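Side-chain contacts in cell division control protein Cdc48 (PDB 5E7P), which belongs to the AAA ATPase family, binds adenine nucleotides at two sites along its chain, and probably hydrolyses ATP: residues V522-P527 against T533-A538; E499-P504 against R537-S542. All blocks are in the same frame, centred on the assembly; numbering follows the deposited sequence.

Interaction 1 (V522-P527 against T533-A538); sequences VLLYGP and TFVVRA. With ADP (adenosine-5'-diphosphate), chain D.
Leu524, on the strand that runs through 522-525, faces Val535 and Val536 in the first turn of the short helix 534-539, and the two backbones stay well apart: the nearest CA atoms, those of Leu524 and Thr533, are 8.5 Å from each other. With no hydrogen bond between the segments, side chains fill the gap. CG of Leu524 lies anti to the backbone N (chi1 -161°), which extends the side chain from the strand toward the helix. CD2 of Leu524 meets CG2 of Val536 at 3.5 Å, the two side chains running antiparallel and overlapping along their flanks. CD2 of Leu524 also lies 4.3 Å from CG1 of Val535, a looser touch. Leucine supplies the reach here, while the compact valines fit the buried helix face; Val535 also touches Leu497 of helix 491-506, and Val536 touches Leu626 of strand 623-629.

The start of the helix segment grips the nucleotide. ADP O2A accepts a bond from Phe534 N (2.7 Å, 150° at the hydrogen) and a weak one from Thr533 N (3.2 Å), so two successive backbone amides converge on one alpha-phosphate oxygen. One face of the Phe534 ring covers the ribose, with C2' of ADP 3.8 Å above its plane and over its centre, while CD2 of Phe534 comes 3.6 Å from C4 of the adenine. A flat, apolar ring suits this place, since CD2 and CE2 reach the base as well. Thr533 OG1 forms a weak hydrogen bond to Asp585.

Strand, glycine-rich loop and helix in this order frame the P-loop (Walker A motif, GPPGCGKT, from Gly526 to Thr533) of a RecA-like AAA domain, here holding ADP, with Gly529 and Gly531 also bonding the nucleotide.

Interaction 2 (E499-P504 against R537-S542); sequences EAVLWP and RALASS
Leu502 and Leu539 form the centre of this contact, passing flank to flank, each pointing toward the other's helix, so that CD1 of Leu502 lies 3.6 Å from CD1 of Leu539. CG of Leu539 is anti to the backbone N (chi1 -167°), which carries the branch point toward helix 491-506, and both methyls find partners there. CD1 rests on Leu502, while CD2 of Leu539 lies 4.0 Å from CG1 of Val501, these two side chains crossing at a slant. Branched aliphatic residues suit such a buried interface, where no hydrogen bond joins the segments.

Ser542 borders the apolar patch, with its OG 3.6 Å from CD1 of Leu502. OG of Ser542 donates a hydrogen bond to Leu539 O (2.7 Å), approaching 23° off the carbonyl plane. Residues 539-542 form a type I beta turn at the end of helix 534-539, so a serine at its last position can bond to that carbonyl, while its small side chain lies against Leu502.

Helix 491-506, which has a wider pi-type turn at 499-502, thus packs beside the end of helix 534-539. Leu497, four residues before Val501, touches both Leu539 and Leu524 of strand 521-525, tying this helix pair to the parallel sheet.

The two interactions have centres 11 Å apart and overlap in sequence at Arg537 and Ala538, so both rely on helix 534-539: interaction 1 uses its beginning and interaction 2 its end. Along the chain, 499-504 on helix 491-506 comes first, then strand 521-525 of the parallel sheet, and finally the shared helix. Leu497 connects the two packings, since it touches Leu524 and Val535 of interaction 1 as well as Leu539 of interaction 2. The residues that bind ADP, Thr533 and Phe534, therefore lead directly into a short helix held by apolar contacts with both the sheet and helix 491-506.

Interaction 1 (V522-P527 against T533-A538)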
loop_
_atom_site.group_PDB
_atom_site.type_symbol
_atom_site.label_atom_id
_atom_site.label_comp_id
_atom_site.label_asym_id
_atom_site.label_seq_id
_atom_site.Cartn_x
_atom_site.Cartn_y
_atom_site.Cartn_z
ATOM N N VAL A 522 3.531 23.637 -6.047
ATOM C CA VAL A 522 4.868 23.511 -5.488
ATOM C C VAL A 522 5.812 22.755 -6.417
ATOM O O VAL A 522 5.489 21.666 -6.895
ATOM C CB VAL A 522 4.823 22.790 -4.128
ATOM C CG1 VAL A 522 6.232 22.590 -3.583
ATOM C CG2 VAL A 522 3.964 23.573 -3.142
ATOM N N LEU A 523 6.978 23.342 -6.676
ATOM C CA LEU A 523 8.049 22.626 -7.358
ATOM C C LEU A 523 9.159 22.278 -6.374
ATOM O O LEU A 523 9.866 23.152 -5.878
ATOM C CB LEU A 523 8.625 23.436 -8.517
ATOM C CG LEU A 523 9.790 22.715 -9.209
ATOM C CD1 LEU A 523 9.305 21.462 -9.919
ATOM C CD2 LEU A 523 10.534 23.630 -10.168
ATOM N N LEU A 524 9.299 20.988 -6.096
ATOM C CA LEU A 524 10.302 20.501 -5.168
ATOM C C LEU A 524 11.497 19.986 -5.962
ATOM O O LEU A 524 11.350 19.108 -6.809
ATOM C CB LEU A 524 9.705 19.380 -4.322
ATOM C CG LEU A 524 10.384 19.017 -3.005
ATOM C CD1 LEU A 524 10.416 20.208 -2.076
ATOM C CD2 LEU A 524 9.637 17.879 -2.360
ATOM N N TYR A 525 12.679 20.537 -5.708
ATOM C CA TYR A 525 13.859 20.156 -6.479
ATOM C C TYR A 525 15.136 20.128 -5.647
ATOM O O TYR A 525 15.358 20.984 -4.788
ATOM C CB TYR A 525 14.039 21.080 -7.689
ATOM C CG TYR A 525 14.223 22.537 -7.323
ATOM C CD1 TYR A 525 13.126 23.377 -7.169
ATOM C CD2 TYR A 525 15.489 23.069 -7.127
ATOM C CE1 TYR A 525 13.289 24.704 -6.831
ATOM C CE2 TYR A 525 15.661 24.392 -6.790
ATOM C CZ TYR A 525 14.557 25.207 -6.642
ATOM O OH TYR A 525 14.723 26.530 -6.306
ATOM N N GLY A 526 15.975 19.136 -5.915
ATOM C CA GLY A 526 17.259 19.020 -5.250
ATOM C C GLY A 526 18.110 17.947 -5.895
ATOM O O GLY A 526 17.633 17.220 -6.766
ATOM N N PRO A 527 19.379 17.842 -5.475
ATOM C CA PRO A 527 20.279 16.799 -5.978
ATOM C C PRO A 527 19.787 15.418 -5.557
ATOM O O PRO A 527 19.087 15.311 -4.549
ATOM C CB PRO A 527 21.610 17.128 -5.296
ATOM C CG PRO A 527 21.236 17.902 -4.081
ATOM C CD PRO A 527 20.021 18.687 -4.455
ATOM N N THR A 533 11.985 13.178 -2.952
ATOM C CA THR A 533 10.870 12.266 -3.184
ATOM C C THR A 533 10.465 11.567 -1.887
ATOM O O THR A 533 9.277 11.415 -1.588
ATOM C CB THR A 533 11.210 11.221 -4.274
ATOM O OG1 THR A 533 11.261 11.864 -5.554
ATOM C CG2 THR A 533 10.159 10.119 -4.318
ATOM N N PHE A 534 11.466 11.161 -1.115
ATOM C CA PHE A 534 11.257 10.442 0.136
ATOM C C PHE A 534 10.347 11.203 1.102
ATOM O O PHE A 534 9.441 10.625 1.701
ATOM C CB PHE A 534 12.610 10.161 0.798
ATOM C CG PHE A 534 12.541 9.188 1.938
ATOM C CD1 PHE A 534 11.869 7.986 1.801
ATOM C CD2 PHE A 534 13.172 9.463 3.137
ATOM C CE1 PHE A 534 11.813 7.083 2.845
ATOM C CE2 PHE A 534 13.119 8.565 4.184
ATOM C CZ PHE A 534 12.435 7.375 4.038
ATOM N N VAL A 535 10.588 12.502 1.244
ATOM C CA VAL A 535 9.822 13.314 2.181
ATOM C C VAL A 535 8.367 13.523 1.730
ATOM O O VAL A 535 7.471 13.667 2.562
ATOM C CB VAL A 535 10.516 14.666 2.463
ATOM C CG1 VAL A 535 10.390 15.606 1.270
ATOM C CG2 VAL A 535 9.946 15.302 3.718
ATOM N N VAL A 536 8.135 13.523 0.420
ATOM C CA VAL A 536 6.785 13.667 -0.116
ATOM C C VAL A 536 5.952 12.434 0.212
ATOM O O VAL A 536 4.778 12.537 0.561
ATOM C CB VAL A 536 6.799 13.884 -1.642
ATOM C CG1 VAL A 536 5.387 13.882 -2.199
ATOM C CG2 VAL A 536 7.483 15.185 -1.979
ATOM N N ARG A 537 6.572 11.265 0.105
ATOM C CA ARG A 537 5.898 10.013 0.426
ATOM C C ARG A 537 5.585 9.922 1.914
ATOM O O ARG A 537 4.567 9.359 2.307
ATOM C CB ARG A 537 6.744 8.819 -0.016
ATOM C CG ARG A 537 6.736 8.590 -1.520
ATOM C CD ARG A 537 7.804 7.598 -1.925
ATOM N NE ARG A 537 7.760 7.263 -3.347
ATOM C CZ ARG A 537 8.710 6.576 -3.972
ATOM N NH1 ARG A 537 8.601 6.302 -5.267
ATOM N NH2 ARG A 537 9.775 6.160 -3.299
ATOM N N ALA A 538 6.464 10.480 2.739
ATOM C CA ALA A 538 6.245 10.517 4.179
ATOM C C ALA A 538 5.108 11.480 4.497
ATOM O O ALA A 538 4.277 11.221 5.368
ATOM C CB ALA A 538 7.513 10.943 4.892
HETATM P PB ADP D . 15.919 11.248 -5.540
HETATM O O1B ADP D . 17.175 10.448 -5.786
HETATM O O2B ADP D . 14.935 11.171 -6.682
HETATM O O3B ADP D . 16.166 12.649 -5.028
HETATM P PA ADP D . 15.354 10.741 -2.774
HETATM O O1A ADP D . 16.318 11.888 -2.588
HETATM O O2A ADP D . 13.976 10.807 -2.173
HETATM O O3A ADP D . 15.184 10.435 -4.350
HETATM O "O5'" ADP D . 16.051 9.422 -2.170
HETATM C "C5'" ADP D . 15.343 8.188 -2.073
HETATM C "C4'" ADP D . 16.016 7.312 -1.020
HETATM O "O4'" ADP D . 17.025 8.045 -0.317
HETATM C "C3'" ADP D . 15.019 6.829 0.019
HETATM O "O3'" ADP D . 14.651 5.469 -0.223
HETATM C "C2'" ADP D . 15.727 6.960 1.352
HETATM O "O2'" ADP D . 16.083 5.667 1.854
HETATM C "C1'" ADP D . 16.985 7.772 1.088
HETATM N N9 ADP D . 16.871 9.047 1.836
HETATM C C8 ADP D . 16.821 10.272 1.279
HETATM N N7 ADP D . 16.711 11.239 2.225
HETATM C C5 ADP D . 16.689 10.629 3.422
HETATM C C6 ADP D . 16.590 11.066 4.834
HETATM N N6 ADP D . 16.491 12.379 5.148
HETATM N N1 ADP D . 16.602 10.111 5.790
HETATM C C2 ADP D . 16.697 8.805 5.478
HETATM N N3 ADP D . 16.791 8.336 4.219
HETATM C C4 ADP D . 16.794 9.184 3.163
#

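Interaction 2 (E499-P504 against R537-S542)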
loop_
_atom_site.group_PDB
_atom_site.type_symbol
_atom_site.label_atom_id
_atom_site.label_comp_id
_atom_site.label_asym_id
_atom_site.label_seq_id
_atom_site.Cartn_x
_atom_site.Cartn_y
_atom_site.Cartn_z
ATOM N N GLU A 499 3.598 23.556 5.870
ATOM C CA GLU A 499 2.900 24.836 5.780
ATOM C C GLU A 499 2.285 25.077 4.404
ATOM O O GLU A 499 1.226 25.695 4.293
ATOM C CB GLU A 499 3.837 25.984 6.165
ATOM C CG GLU A 499 4.377 25.868 7.586
ATOM C CD GLU A 499 5.127 27.106 8.048
ATOM O OE1 GLU A 499 5.181 28.095 7.287
ATOM O OE2 GLU A 499 5.661 27.084 9.179
ATOM N N ALA A 500 2.941 24.580 3.362
ATOM C CA ALA A 500 2.470 24.799 1.997
ATOM C C ALA A 500 1.424 23.775 1.558
ATOM O O ALA A 500 0.591 24.060 0.699
ATOM C CB ALA A 500 3.642 24.810 1.024
ATOM N N VAL A 501 1.465 22.588 2.152
ATOM C CA VAL A 501 0.604 21.498 1.704
ATOM C C VAL A 501 -0.382 21.024 2.767
ATOM O O VAL A 501 -1.593 21.046 2.548
ATOM C CB VAL A 501 1.436 20.297 1.201
ATOM C CG1 VAL A 501 0.530 19.124 0.859
ATOM C CG2 VAL A 501 2.279 20.704 0.002
ATOM N N LEU A 502 0.132 20.590 3.915
ATOM C CA LEU A 502 -0.719 20.021 4.959
ATOM C C LEU A 502 -1.652 21.041 5.614
ATOM O O LEU A 502 -2.848 20.790 5.751
ATOM C CB LEU A 502 0.119 19.308 6.021
ATOM C CG LEU A 502 0.779 18.011 5.553
ATOM C CD1 LEU A 502 1.356 17.245 6.737
ATOM C CD2 LEU A 502 -0.209 17.153 4.780
ATOM N N TRP A 503 -1.103 22.181 6.019
ATOM C CA TRP A 503 -1.894 23.228 6.667
ATOM C C TRP A 503 -3.133 23.681 5.877
ATOM O O TRP A 503 -4.227 23.725 6.438
ATOM C CB TRP A 503 -1.019 24.431 7.042
ATOM C CG TRP A 503 -0.210 24.235 8.282
ATOM C CD1 TRP A 503 -0.121 23.101 9.036
ATOM C CD2 TRP A 503 0.622 25.209 8.922
ATOM N NE1 TRP A 503 0.719 23.308 10.104
ATOM C CE2 TRP A 503 1.187 24.596 10.057
ATOM C CE3 TRP A 503 0.948 26.542 8.640
ATOM C CZ2 TRP A 503 2.058 25.267 10.912
ATOM C CZ3 TRP A 503 1.809 27.207 9.491
ATOM C CH2 TRP A 503 2.358 26.568 10.612
ATOM N N PRO A 504 -2.977 24.023 4.579
ATOM C CA PRO A 504 -4.184 24.453 3.860
ATOM C C PRO A 504 -5.232 23.353 3.681
ATOM O O PRO A 504 -6.427 23.644 3.762
ATOM C CB PRO A 504 -3.641 24.907 2.498
ATOM C CG PRO A 504 -2.316 24.250 2.369
ATOM C CD PRO A 504 -1.767 24.186 3.752
ATOM N N ARG A 537 6.572 11.265 0.105
ATOM C CA ARG A 537 5.898 10.013 0.426
ATOM C C ARG A 537 5.585 9.922 1.914
ATOM O O ARG A 537 4.567 9.359 2.307
ATOM C CB ARG A 537 6.744 8.819 -0.016
ATOM C CG ARG A 537 6.736 8.590 -1.520
ATOM C CD ARG A 537 7.804 7.598 -1.925
ATOM N NE ARG A 537 7.760 7.263 -3.347
ATOM C CZ ARG A 537 8.710 6.576 -3.972
ATOM N NH1 ARG A 537 8.601 6.302 -5.267
ATOM N NH2 ARG A 537 9.775 6.160 -3.299
ATOM N N ALA A 538 6.464 10.480 2.739
ATOM C CA ALA A 538 6.245 10.517 4.179
ATOM C C ALA A 538 5.108 11.480 4.497
ATOM O O ALA A 538 4.277 11.221 5.368
ATOM C CB ALA A 538 7.513 10.943 4.892
ATOM N N LEU A 539 5.088 12.594 3.775
ATOM C CA LEU A 539 4.064 13.617 3.921
ATOM C C LEU A 539 2.702 13.067 3.519
ATOM O O LEU A 539 1.679 13.376 4.133
ATOM C CB LEU A 539 4.411 14.807 3.028
ATOM C CG LEU A 539 3.652 16.111 3.250
ATOM C CD1 LEU A 539 4.195 16.826 4.486
ATOM C CD2 LEU A 539 3.750 16.993 2.013
ATOM N N ALA A 540 2.704 12.238 2.481
ATOM C CA ALA A 540 1.473 11.715 1.899
ATOM C C ALA A 540 0.881 10.556 2.693
ATOM O O ALA A 540 -0.034 9.893 2.221
ATOM C CB ALA A 540 1.717 11.293 0.457
ATOM N N SER A 541 1.400 10.306 3.889
ATOM C CA SER A 541 0.894 9.216 4.715
ATOM C C SER A 541 0.145 9.753 5.919
ATOM O O SER A 541 -0.195 9.002 6.832
ATOM C CB SER A 541 2.042 8.328 5.187
ATOM O OG SER A 541 2.776 7.831 4.085
ATOM N N SER A 542 -0.101 11.057 5.917
ATOM C CA SER A 542 -0.751 11.730 7.037
ATOM C C SER A 542 -2.178 11.242 7.285
ATOM O O SER A 542 -2.605 11.121 8.433
ATOM C CB SER A 542 -0.755 13.243 6.807
ATOM O OG SER A 542 0.558 13.730 6.588
#